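Local coordinates for protein separin (Saccharomyces cerevisiae, PDB 5U1T) that cleaves the cohesin subunit MCD1/SCC1 at the onset of anaphase as a caspase-like cysteine protease, after being held inactive by securin for most of the cell cycle, at residues L118-T123 and V422-D427; N131-A136 and R162-D167; G69-T74 and M464-T469; S57-L62 and I99-E104. All coordinates share one frame; numbering follows the deposited sequence.

Interaction 1: residues L118-T123 and V422-D427; sequences LADFST and VLISND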
# COMPACT_ATOMS: atom_id res chain seq x y z
N LEU A 118 2.78 -41.20 -48.58
CA LEU A 118 1.44 -40.78 -48.18
C LEU A 118 1.44 -39.78 -47.00
O LEU A 118 0.43 -39.62 -46.32
CB LEU A 118 0.59 -42.01 -47.84
CG LEU A 118 0.54 -43.11 -48.92
CD1 LEU A 118 -0.42 -44.22 -48.55
CD2 LEU A 118 0.16 -42.56 -50.27
N ALA A 119 2.55 -39.08 -46.78
CA ALA A 119 2.57 -38.02 -45.76
C ALA A 119 1.77 -36.81 -46.19
O ALA A 119 1.90 -36.33 -47.31
CB ALA A 119 4.00 -37.60 -45.45
N ASP A 120 0.96 -36.29 -45.28
CA ASP A 120 0.27 -35.04 -45.54
C ASP A 120 1.20 -33.84 -45.57
O ASP A 120 2.27 -33.86 -44.97
CB ASP A 120 -0.81 -34.83 -44.51
CG ASP A 120 -2.08 -35.51 -44.87
OD1 ASP A 120 -2.75 -35.03 -45.82
OD2 ASP A 120 -2.42 -36.52 -44.24
N PHE A 121 0.78 -32.80 -46.28
CA PHE A 121 1.47 -31.51 -46.18
C PHE A 121 1.19 -30.86 -44.83
O PHE A 121 0.08 -30.92 -44.32
CB PHE A 121 1.04 -30.58 -47.30
CG PHE A 121 1.60 -30.93 -48.65
CD1 PHE A 121 0.99 -31.88 -49.45
CD2 PHE A 121 2.74 -30.29 -49.12
CE1 PHE A 121 1.51 -32.20 -50.71
CE2 PHE A 121 3.26 -30.60 -50.39
CZ PHE A 121 2.65 -31.55 -51.18
N SER A 122 2.22 -30.24 -44.26
CA SER A 122 2.06 -29.34 -43.12
C SER A 122 3.05 -28.19 -43.27
O SER A 122 3.92 -28.23 -44.14
CB SER A 122 2.30 -30.06 -41.80
OG SER A 122 3.69 -30.17 -41.55
N THR A 123 2.96 -27.19 -42.40
CA THR A 123 3.90 -26.07 -42.48
C THR A 123 5.33 -26.58 -42.21
O THR A 123 6.31 -25.99 -42.65
CB THR A 123 3.52 -24.91 -41.49
OG1 THR A 123 4.50 -23.88 -41.55
CG2 THR A 123 3.42 -25.42 -40.06
N VAL A 422 -4.94 -30.01 -36.20
CA VAL A 422 -4.20 -28.81 -35.86
C VAL A 422 -3.10 -28.60 -36.89
O VAL A 422 -2.95 -27.51 -37.43
CB VAL A 422 -3.58 -28.87 -34.46
CG1 VAL A 422 -2.62 -27.72 -34.29
CG2 VAL A 422 -4.66 -28.83 -33.39
N LEU A 423 -2.33 -29.65 -37.16
CA LEU A 423 -1.20 -29.55 -38.07
C LEU A 423 -1.67 -29.24 -39.48
O LEU A 423 -1.05 -28.47 -40.22
CB LEU A 423 -0.39 -30.82 -38.03
CG LEU A 423 0.48 -30.92 -36.78
CD1 LEU A 423 1.23 -32.25 -36.73
CD2 LEU A 423 1.44 -29.76 -36.77
N ILE A 424 -2.80 -29.83 -39.83
CA ILE A 424 -3.39 -29.65 -41.13
C ILE A 424 -4.06 -28.28 -41.27
O ILE A 424 -3.84 -27.60 -42.27
CB ILE A 424 -4.41 -30.76 -41.45
CG1 ILE A 424 -3.73 -32.13 -41.39
CG2 ILE A 424 -5.04 -30.52 -42.80
CD1 ILE A 424 -4.55 -33.22 -42.04
N SER A 425 -4.88 -27.89 -40.29
CA SER A 425 -5.55 -26.57 -40.31
C SER A 425 -4.56 -25.42 -40.29
O SER A 425 -4.78 -24.40 -40.94
CB SER A 425 -6.50 -26.40 -39.13
OG SER A 425 -7.67 -27.19 -39.27
N ASN A 426 -3.48 -25.59 -39.53
CA ASN A 426 -2.38 -24.64 -39.53
C ASN A 426 -2.83 -23.24 -39.15
O ASN A 426 -2.46 -22.26 -39.78
CB ASN A 426 -1.71 -24.62 -40.92
CG ASN A 426 -0.35 -23.95 -40.91
OD1 ASN A 426 0.26 -23.79 -41.97
ND2 ASN A 426 0.13 -23.55 -39.73
N ASP A 427 -3.67 -23.14 -38.14
CA ASP A 427 -4.10 -21.82 -37.72
C ASP A 427 -3.70 -21.60 -36.27
O ASP A 427 -4.45 -21.98 -35.37
CB ASP A 427 -5.60 -21.65 -37.90
CG ASP A 427 -5.97 -20.29 -38.44
OD1 ASP A 427 -5.57 -19.25 -37.84
OD2 ASP A 427 -6.64 -20.28 -39.50
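Thr123 and Asn426, whose CA atoms are 7.1 Å apart, and Ser122 and Ile424, at 5.8 Å between CA atoms, mark where the irregular segment 118-123 passes the C-terminal end of helix 408-425. This is a loop laid against a helix end in the helical domain of separase. Asn426 leaves the helix with positive phi, in a left-handed conformation, while its N still donates to Val422 O at 2.9 Å, continuing the helical bonding. Its CG lies anti to the backbone N (chi1 -165°), which presents the amide to Thr123. The two side chains cross at about a right angle: Thr123 CB sits 3.5 Å from Asn426 OD1, and the methyl CG2 rests 3.8 Å from Asn426 ND2. The threonine thus offers carbon to the amide, and no hydrogen bond joins the segments. One turn back, Leu423 is buried and its carbonyl O faces Ser122 CB at 4.0 Å, whereas Ser122 OG turns to Trp124 N just beyond. Ile424 is in turn flanked by Ile383 of helix 365-384, which Asp120 also touches. The carboxylate of Asp120 has its main partner in Arg162, to which OD2 makes a salt bridge. Against the helix the acid group makes a loose contact, Asp120 CG 4.4 Å from Ile424 CD1.

Interaction 2: residues N131-A136 and R162-D167; sequences NLKILA and RYLLKD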
# COMPACT_ATOMS: atom_id res chain seq x y z
N ASN A 131 9.29 -32.48 -53.24
CA ASN A 131 10.52 -32.98 -53.82
C ASN A 131 11.02 -34.24 -53.13
O ASN A 131 11.69 -35.07 -53.76
CB ASN A 131 11.59 -31.90 -53.80
CG ASN A 131 11.18 -30.66 -54.58
OD1 ASN A 131 10.72 -30.74 -55.73
ND2 ASN A 131 11.29 -29.51 -53.93
N LEU A 132 10.68 -34.42 -51.85
CA LEU A 132 11.07 -35.62 -51.13
C LEU A 132 10.41 -36.85 -51.77
O LEU A 132 11.06 -37.85 -52.03
CB LEU A 132 10.71 -35.52 -49.64
CG LEU A 132 11.30 -36.60 -48.72
CD1 LEU A 132 12.83 -36.54 -48.68
CD2 LEU A 132 10.71 -36.53 -47.31
N LYS A 133 9.12 -36.74 -52.03
CA LYS A 133 8.35 -37.81 -52.62
C LYS A 133 8.86 -38.20 -54.03
O LYS A 133 8.88 -39.39 -54.40
CB LYS A 133 6.87 -37.41 -52.66
CG LYS A 133 6.25 -37.24 -51.29
CD LYS A 133 4.73 -37.17 -51.34
CE LYS A 133 4.13 -37.02 -49.94
NZ LYS A 133 2.66 -37.24 -49.96
N ILE A 134 9.28 -37.20 -54.80
CA ILE A 134 9.84 -37.43 -56.12
C ILE A 134 11.16 -38.21 -55.98
O ILE A 134 11.45 -39.11 -56.79
CB ILE A 134 10.07 -36.09 -56.91
CG1 ILE A 134 8.73 -35.41 -57.22
CG2 ILE A 134 10.79 -36.34 -58.22
CD1 ILE A 134 8.87 -34.09 -57.90
N LEU A 135 11.94 -37.88 -54.96
CA LEU A 135 13.18 -38.62 -54.72
C LEU A 135 12.87 -40.06 -54.30
O LEU A 135 13.54 -41.00 -54.73
CB LEU A 135 14.04 -37.92 -53.66
CG LEU A 135 14.47 -36.49 -54.02
CD1 LEU A 135 15.03 -35.70 -52.81
CD2 LEU A 135 15.49 -36.53 -55.12
N ALA A 136 11.84 -40.23 -53.48
CA ALA A 136 11.42 -41.55 -53.06
C ALA A 136 10.93 -42.36 -54.25
O ALA A 136 11.19 -43.56 -54.35
CB ALA A 136 10.35 -41.45 -51.98
N ARG A 162 -4.21 -34.45 -52.82
CA ARG A 162 -3.90 -34.34 -51.41
C ARG A 162 -2.43 -34.59 -51.14
O ARG A 162 -1.81 -33.85 -50.37
CB ARG A 162 -4.76 -35.31 -50.62
CG ARG A 162 -4.20 -35.62 -49.26
CD ARG A 162 -5.11 -36.56 -48.52
NE ARG A 162 -4.56 -36.88 -47.21
CZ ARG A 162 -5.12 -37.73 -46.36
NH1 ARG A 162 -4.55 -37.95 -45.18
NH2 ARG A 162 -6.24 -38.36 -46.68
N TYR A 163 -1.85 -35.61 -51.75
CA TYR A 163 -0.48 -35.96 -51.39
C TYR A 163 0.57 -35.18 -52.17
O TYR A 163 1.72 -35.10 -51.75
CB TYR A 163 -0.24 -37.45 -51.56
CG TYR A 163 -1.17 -38.30 -50.74
CD1 TYR A 163 -1.25 -38.15 -49.36
CD2 TYR A 163 -1.98 -39.26 -51.36
CE1 TYR A 163 -2.12 -38.93 -48.60
CE2 TYR A 163 -2.85 -40.04 -50.61
CZ TYR A 163 -2.91 -39.87 -49.24
OH TYR A 163 -3.78 -40.66 -48.52
N LEU A 164 0.18 -34.59 -53.30
CA LEU A 164 1.18 -34.05 -54.23
C LEU A 164 0.90 -32.64 -54.73
O LEU A 164 1.76 -31.77 -54.65
CB LEU A 164 1.29 -34.97 -55.44
CG LEU A 164 2.48 -35.92 -55.51
CD1 LEU A 164 3.76 -35.15 -55.66
CD2 LEU A 164 2.56 -36.76 -54.27
N LEU A 165 -0.31 -32.44 -55.25
CA LEU A 165 -0.64 -31.24 -56.00
C LEU A 165 -1.09 -30.12 -55.09
O LEU A 165 -2.21 -29.62 -55.21
CB LEU A 165 -1.73 -31.56 -57.04
CG LEU A 165 -1.45 -32.77 -57.93
CD1 LEU A 165 -2.59 -33.02 -58.89
CD2 LEU A 165 -0.14 -32.62 -58.68
N LYS A 166 -0.21 -29.74 -54.18
CA LYS A 166 -0.43 -28.66 -53.24
C LYS A 166 0.78 -27.74 -53.27
O LYS A 166 0.64 -26.53 -53.09
CB LYS A 166 -0.64 -29.18 -51.82
CG LYS A 166 -2.02 -29.69 -51.53
CD LYS A 166 -2.22 -29.70 -50.03
CE LYS A 166 -3.65 -30.01 -49.67
NZ LYS A 166 -3.75 -31.39 -49.18
N ASP A 167 1.96 -28.33 -53.44
CA ASP A 167 3.18 -27.55 -53.58
C ASP A 167 3.00 -26.65 -54.80
O ASP A 167 2.94 -27.13 -55.94
CB ASP A 167 4.42 -28.45 -53.73
CG ASP A 167 5.70 -27.66 -53.99
OD1 ASP A 167 5.73 -26.44 -53.69
OD2 ASP A 167 6.69 -28.25 -54.50
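Lys133 reaches from the first half of helix 129-142 to Tyr163 and Leu164, where helix 160-163 gives way to a loop; a helix is packed here against the C-terminal end of a short one, within the alpha-helical domain. The lysine CG is anti to the carbonyl carbon (chi1 -65°) and the chain is extended from there on, which carries the ammonium group to the end of helix 160-163. NZ donates to Tyr163 O at 2.9 Å, approaching it at a C=O...N angle of 117° and tilted 22° from the carbonyl plane. Leu117 O and Ala119 O accept from the same NZ, so three backbone carbonyls grip the ammonium group of this buried lysine, and their partial negative charges probably help to stabilise it. The tyrosine side chain crosses the lysine at a slant: its CB is 3.3 Å from Lys133 NZ, while the ring leads away from helix 129-142 to put OH on Glu155 OE1. Arg162 CG lies over one face of that ring, 3.8 Å above its plane, and the arginine's guanidinium continues to Asp384 and Glu380. After Tyr163 the chain folds into an inverse gamma turn centred on Leu165. Helix 129-142 also packs against a chain of another protein through Asn131, Ile134 and Leu135. Beside the polar end, the lysine stem makes its apolar contact with Leu164, whose CD2 is 3.7 Å from Lys133 CD.

Interaction 3: residues G69-T74 and M464-T469; sequences GHINST and MLRNDT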
# COMPACT_ATOMS: atom_id res chain seq x y z
N GLY A 69 13.77 -21.37 -39.48
CA GLY A 69 14.20 -21.03 -40.81
C GLY A 69 15.52 -21.67 -41.12
O GLY A 69 15.84 -21.91 -42.27
N HIS A 70 16.29 -22.00 -40.09
CA HIS A 70 17.54 -22.71 -40.32
C HIS A 70 17.31 -24.20 -40.60
O HIS A 70 18.19 -24.90 -41.10
CB HIS A 70 18.48 -22.53 -39.15
CG HIS A 70 19.26 -21.26 -39.20
ND1 HIS A 70 18.72 -20.03 -38.84
CD2 HIS A 70 20.54 -21.02 -39.55
CE1 HIS A 70 19.65 -19.10 -38.98
NE2 HIS A 70 20.76 -19.67 -39.41
N ILE A 71 16.12 -24.69 -40.28
CA ILE A 71 15.78 -26.05 -40.62
C ILE A 71 15.70 -26.16 -42.16
O ILE A 71 16.18 -27.12 -42.75
CB ILE A 71 14.46 -26.48 -39.96
CG1 ILE A 71 14.61 -26.44 -38.45
CG2 ILE A 71 14.11 -27.89 -40.33
CD1 ILE A 71 13.30 -26.55 -37.73
N ASN A 72 15.12 -25.15 -42.80
CA ASN A 72 14.98 -25.15 -44.25
C ASN A 72 16.32 -25.25 -44.96
O ASN A 72 16.49 -26.00 -45.94
CB ASN A 72 14.30 -23.87 -44.74
CG ASN A 72 12.95 -23.65 -44.11
OD1 ASN A 72 12.79 -23.71 -42.88
ND2 ASN A 72 11.95 -23.40 -44.95
N SER A 73 17.27 -24.47 -44.47
CA SER A 73 18.55 -24.38 -45.14
C SER A 73 19.32 -25.69 -44.90
O SER A 73 20.10 -26.11 -45.76
CB SER A 73 19.32 -23.16 -44.66
OG SER A 73 20.09 -23.50 -43.53
N THR A 74 19.05 -26.33 -43.76
CA THR A 74 19.63 -27.64 -43.42
C THR A 74 19.04 -28.79 -44.24
O THR A 74 19.75 -29.69 -44.69
CB THR A 74 19.43 -27.93 -41.91
OG1 THR A 74 20.20 -27.00 -41.15
CG2 THR A 74 19.87 -29.34 -41.54
N MET A 464 3.86 -25.70 -32.20
CA MET A 464 4.23 -24.31 -32.44
C MET A 464 3.96 -23.85 -33.88
O MET A 464 3.95 -22.64 -34.14
CB MET A 464 5.70 -24.08 -32.13
CG MET A 464 6.12 -24.53 -30.72
SD MET A 464 5.26 -23.70 -29.36
CE MET A 464 5.42 -22.04 -29.93
N LEU A 465 3.73 -24.79 -34.79
CA LEU A 465 3.46 -24.49 -36.20
C LEU A 465 4.44 -23.50 -36.82
O LEU A 465 4.03 -22.65 -37.60
CB LEU A 465 2.04 -23.96 -36.37
CG LEU A 465 0.89 -24.95 -36.17
CD1 LEU A 465 -0.44 -24.25 -36.37
CD2 LEU A 465 0.99 -26.15 -37.14
N ARG A 466 5.72 -23.64 -36.48
CA ARG A 466 6.78 -22.77 -36.98
C ARG A 466 6.53 -21.29 -36.70
O ARG A 466 6.84 -20.41 -37.52
CB ARG A 466 7.01 -22.98 -38.48
CG ARG A 466 7.68 -24.30 -38.84
CD ARG A 466 7.92 -24.42 -40.32
NE ARG A 466 8.85 -23.42 -40.82
CZ ARG A 466 10.14 -23.63 -41.07
NH1 ARG A 466 10.69 -24.82 -40.86
NH2 ARG A 466 10.90 -22.65 -41.53
N ASN A 467 5.95 -21.01 -35.54
CA ASN A 467 5.67 -19.66 -35.12
C ASN A 467 6.90 -19.03 -34.48
O ASN A 467 7.49 -19.60 -33.56
CB ASN A 467 4.49 -19.64 -34.15
CG ASN A 467 4.02 -18.25 -33.84
OD1 ASN A 467 4.72 -17.48 -33.17
ND2 ASN A 467 2.83 -17.91 -34.30
N ASP A 468 7.29 -17.86 -34.95
CA ASP A 468 8.56 -17.29 -34.50
C ASP A 468 8.38 -16.05 -33.62
O ASP A 468 9.18 -15.11 -33.69
CB ASP A 468 9.43 -16.96 -35.70
CG ASP A 468 8.72 -16.10 -36.71
OD1 ASP A 468 7.65 -15.55 -36.35
OD2 ASP A 468 9.21 -15.97 -37.86
N THR A 469 7.33 -16.06 -32.80
CA THR A 469 7.08 -14.97 -31.87
C THR A 469 7.17 -15.46 -30.43
O THR A 469 6.73 -16.56 -30.13
CB THR A 469 5.70 -14.33 -32.09
OG1 THR A 469 4.67 -15.23 -31.64
CG2 THR A 469 5.49 -14.00 -33.56
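Arg466 extends from a tight turn to the first turns of helix 69-87, where Asn72 and Gly69 receive its guanidinium group. Met464 O accepts from Asn467 N at 2.9 Å, closing a beta turn whose two middle residues, Leu465 and Arg466, are both left-handed. From the backbone, Arg466 CB points at helix 69-87. CG is anti to the carbonyl carbon and the chain stays extended to CD, which packs against the backbone O of Thr123. Trp124 of the same loop also touches this side chain. A bend about the CG-CD bond (chi3 64°) turns NE and the guanidinium out of line with the extended stem, which brings CZ up to Asn72 OD1. At the tip NH2 donates to Asn72 OD1 at 2.6 Å with an N-H...O angle of 136°. NH1 adds a weak bond to the same oxygen at 3.1 Å, so OD1 sits at the guanidinium edge, held from two nitrogens. The amide and guanidinium planes are 68° apart, a steep twist rather than a flat pairing. NH2 also lies 3.7 Å from Gly69 CA, and NH1 is 4.2 Å from Ile71 CB. A methionine in place of Arg466 would probably leave Asn72 OD1 without both of these donors and its amide set free to turn. Beyond the turn, the loop leads into helix 470-485 through an Asx turn at Asn467 and an N-cap at Thr469. Asn467 OD1 takes two bonds there, from Thr469 N at 3.0 Å and from Thr469 OG1 at 2.7 Å.

Interaction 4: residues S57-L62 and I99-E104; sequences SIYSLL and IFLFNE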
# COMPACT_ATOMS: atom_id res chain seq x y z
N SER A 57 22.38 -33.52 -34.81
CA SER A 57 22.81 -32.56 -33.83
C SER A 57 22.20 -31.18 -34.15
O SER A 57 21.66 -30.51 -33.27
CB SER A 57 24.33 -32.52 -33.80
OG SER A 57 24.80 -31.44 -33.06
N ILE A 58 22.24 -30.79 -35.42
CA ILE A 58 21.71 -29.51 -35.87
C ILE A 58 20.18 -29.46 -35.86
O ILE A 58 19.59 -28.48 -35.40
CB ILE A 58 22.22 -29.15 -37.30
CG1 ILE A 58 23.75 -29.10 -37.34
CG2 ILE A 58 21.69 -27.81 -37.71
CD1 ILE A 58 24.36 -29.33 -38.75
N TYR A 59 19.53 -30.51 -36.36
CA TYR A 59 18.06 -30.56 -36.36
C TYR A 59 17.52 -30.43 -34.93
O TYR A 59 16.48 -29.85 -34.72
CB TYR A 59 17.55 -31.87 -36.97
CG TYR A 59 17.53 -31.97 -38.49
CD1 TYR A 59 16.81 -31.06 -39.27
CD2 TYR A 59 18.19 -33.00 -39.14
CE1 TYR A 59 16.79 -31.16 -40.65
CE2 TYR A 59 18.18 -33.11 -40.51
CZ TYR A 59 17.48 -32.19 -41.26
OH TYR A 59 17.47 -32.33 -42.64
N SER A 60 18.25 -30.99 -33.97
CA SER A 60 17.84 -30.95 -32.57
C SER A 60 17.96 -29.60 -31.93
O SER A 60 17.07 -29.16 -31.21
CB SER A 60 18.67 -31.92 -31.75
OG SER A 60 18.19 -33.22 -31.95
N LEU A 61 19.09 -28.95 -32.19
CA LEU A 61 19.34 -27.63 -31.65
C LEU A 61 18.34 -26.63 -32.19
O LEU A 61 17.74 -25.87 -31.43
CB LEU A 61 20.76 -27.15 -31.97
CG LEU A 61 20.95 -25.77 -31.34
CD1 LEU A 61 22.08 -25.77 -30.34
CD2 LEU A 61 21.16 -24.68 -32.41
N LEU A 62 18.18 -26.64 -33.50
CA LEU A 62 17.33 -25.69 -34.20
C LEU A 62 15.90 -25.79 -33.73
O LEU A 62 15.19 -24.79 -33.61
CB LEU A 62 17.43 -25.92 -35.70
CG LEU A 62 18.75 -25.39 -36.24
CD1 LEU A 62 18.88 -25.70 -37.71
CD2 LEU A 62 18.85 -23.91 -35.97
N ILE A 99 13.97 -41.05 -45.16
CA ILE A 99 13.26 -41.34 -43.92
C ILE A 99 13.83 -40.53 -42.72
O ILE A 99 13.07 -39.95 -41.95
CB ILE A 99 13.29 -42.86 -43.66
CG1 ILE A 99 12.38 -43.53 -44.68
CG2 ILE A 99 12.86 -43.21 -42.24
CD1 ILE A 99 12.56 -45.04 -44.82
N PHE A 100 15.15 -40.49 -42.60
CA PHE A 100 15.86 -39.73 -41.58
C PHE A 100 15.51 -38.25 -41.66
O PHE A 100 15.14 -37.64 -40.65
CB PHE A 100 17.36 -39.95 -41.74
CG PHE A 100 18.22 -39.21 -40.75
CD1 PHE A 100 17.86 -39.13 -39.41
CD2 PHE A 100 19.43 -38.64 -41.15
CE1 PHE A 100 18.68 -38.44 -38.49
CE2 PHE A 100 20.26 -37.97 -40.24
CZ PHE A 100 19.88 -37.87 -38.90
N LEU A 101 15.58 -37.68 -42.86
CA LEU A 101 15.25 -36.28 -43.10
C LEU A 101 13.82 -35.98 -42.63
O LEU A 101 13.55 -34.94 -41.99
CB LEU A 101 15.42 -35.94 -44.59
CG LEU A 101 15.22 -34.48 -45.04
CD1 LEU A 101 16.02 -34.15 -46.29
CD2 LEU A 101 13.73 -34.12 -45.25
N PHE A 102 12.92 -36.90 -42.96
CA PHE A 102 11.52 -36.71 -42.65
C PHE A 102 11.25 -36.83 -41.15
O PHE A 102 10.52 -36.03 -40.59
CB PHE A 102 10.66 -37.71 -43.39
CG PHE A 102 9.20 -37.51 -43.20
CD1 PHE A 102 8.50 -36.68 -44.05
CD2 PHE A 102 8.52 -38.17 -42.19
CE1 PHE A 102 7.14 -36.50 -43.89
CE2 PHE A 102 7.15 -38.00 -42.03
CZ PHE A 102 6.46 -37.16 -42.88
N ASN A 103 11.87 -37.82 -40.53
CA ASN A 103 11.63 -38.09 -39.12
C ASN A 103 12.13 -36.95 -38.23
O ASN A 103 11.54 -36.67 -37.20
CB ASN A 103 12.28 -39.41 -38.72
CG ASN A 103 11.47 -40.60 -39.14
OD1 ASN A 103 10.29 -40.48 -39.47
ND2 ASN A 103 12.10 -41.75 -39.15
N GLU A 104 13.18 -36.28 -38.67
CA GLU A 104 13.79 -35.21 -37.93
C GLU A 104 13.04 -33.91 -38.06
O GLU A 104 13.45 -32.92 -37.48
CB GLU A 104 15.22 -35.01 -38.39
CG GLU A 104 16.13 -36.17 -38.17
CD GLU A 104 16.65 -36.23 -36.75
OE1 GLU A 104 15.97 -36.81 -35.90
OE2 GLU A 104 17.74 -35.70 -36.48
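Tyr59 of helix 48-64 and Glu104, just past the C-terminal end of helix 91-103, meet ring against stem, their side chains crossing at about a right angle; three consecutive helices of the N-terminal helical region pack together here. Glu104 CB lies over one face of the ring in a CH-pi contact, 4.0 Å from the centroid of the Tyr59 ring and 25° off its normal. It is set toward the rim, nearest to Tyr59 CD2 at 3.7 Å. The glutamate chain bends at chi2 (-81°), which brings its carboxylate back along the tyrosine, nearly perpendicular to the ring plane, with OE2 3.8 Å from Tyr59 CD2. Leu101, one turn earlier, slants across the far end of the ring, its CG 3.9 Å from Tyr59 OH. Helix 69-87, the link between these two helices in the chain, adds Thr74 and Val75 to the surroundings of Tyr59. Replacing Tyr59 by an alanine would probably open a gap under Glu104 and leave His78 without its hydroxyl partner. No hydrogen bond joins the segments, so dispersion and CH-pi contact hold them together, while the hydroxyl of the buried tyrosine is satisfied by His78 ND1 of the intervening helix.

All four contacts lie in the helical N-terminal region, well away from the probable catalytic cysteine. Interactions 2 and 4 are buried, interaction 3 partly so, and interaction 1 lies at the surface. Segments 57-62, 69-74 and 99-104 come from three successive helices, so interactions 3 and 4 lie on neighbouring helices and meet where Thr74 touches Tyr59. Loop 118-123 joins the group: it packs on Leu465 and Arg466 of interaction 3, on Phe102 of interaction 4 through Ala119, and bonds to both segments of interaction 2. The chemistry does not simply follow burial: van der Waals contact in interaction 1, hydrogen bonds from cationic groups in 2 and 3, and aromatic-aliphatic packing in 4.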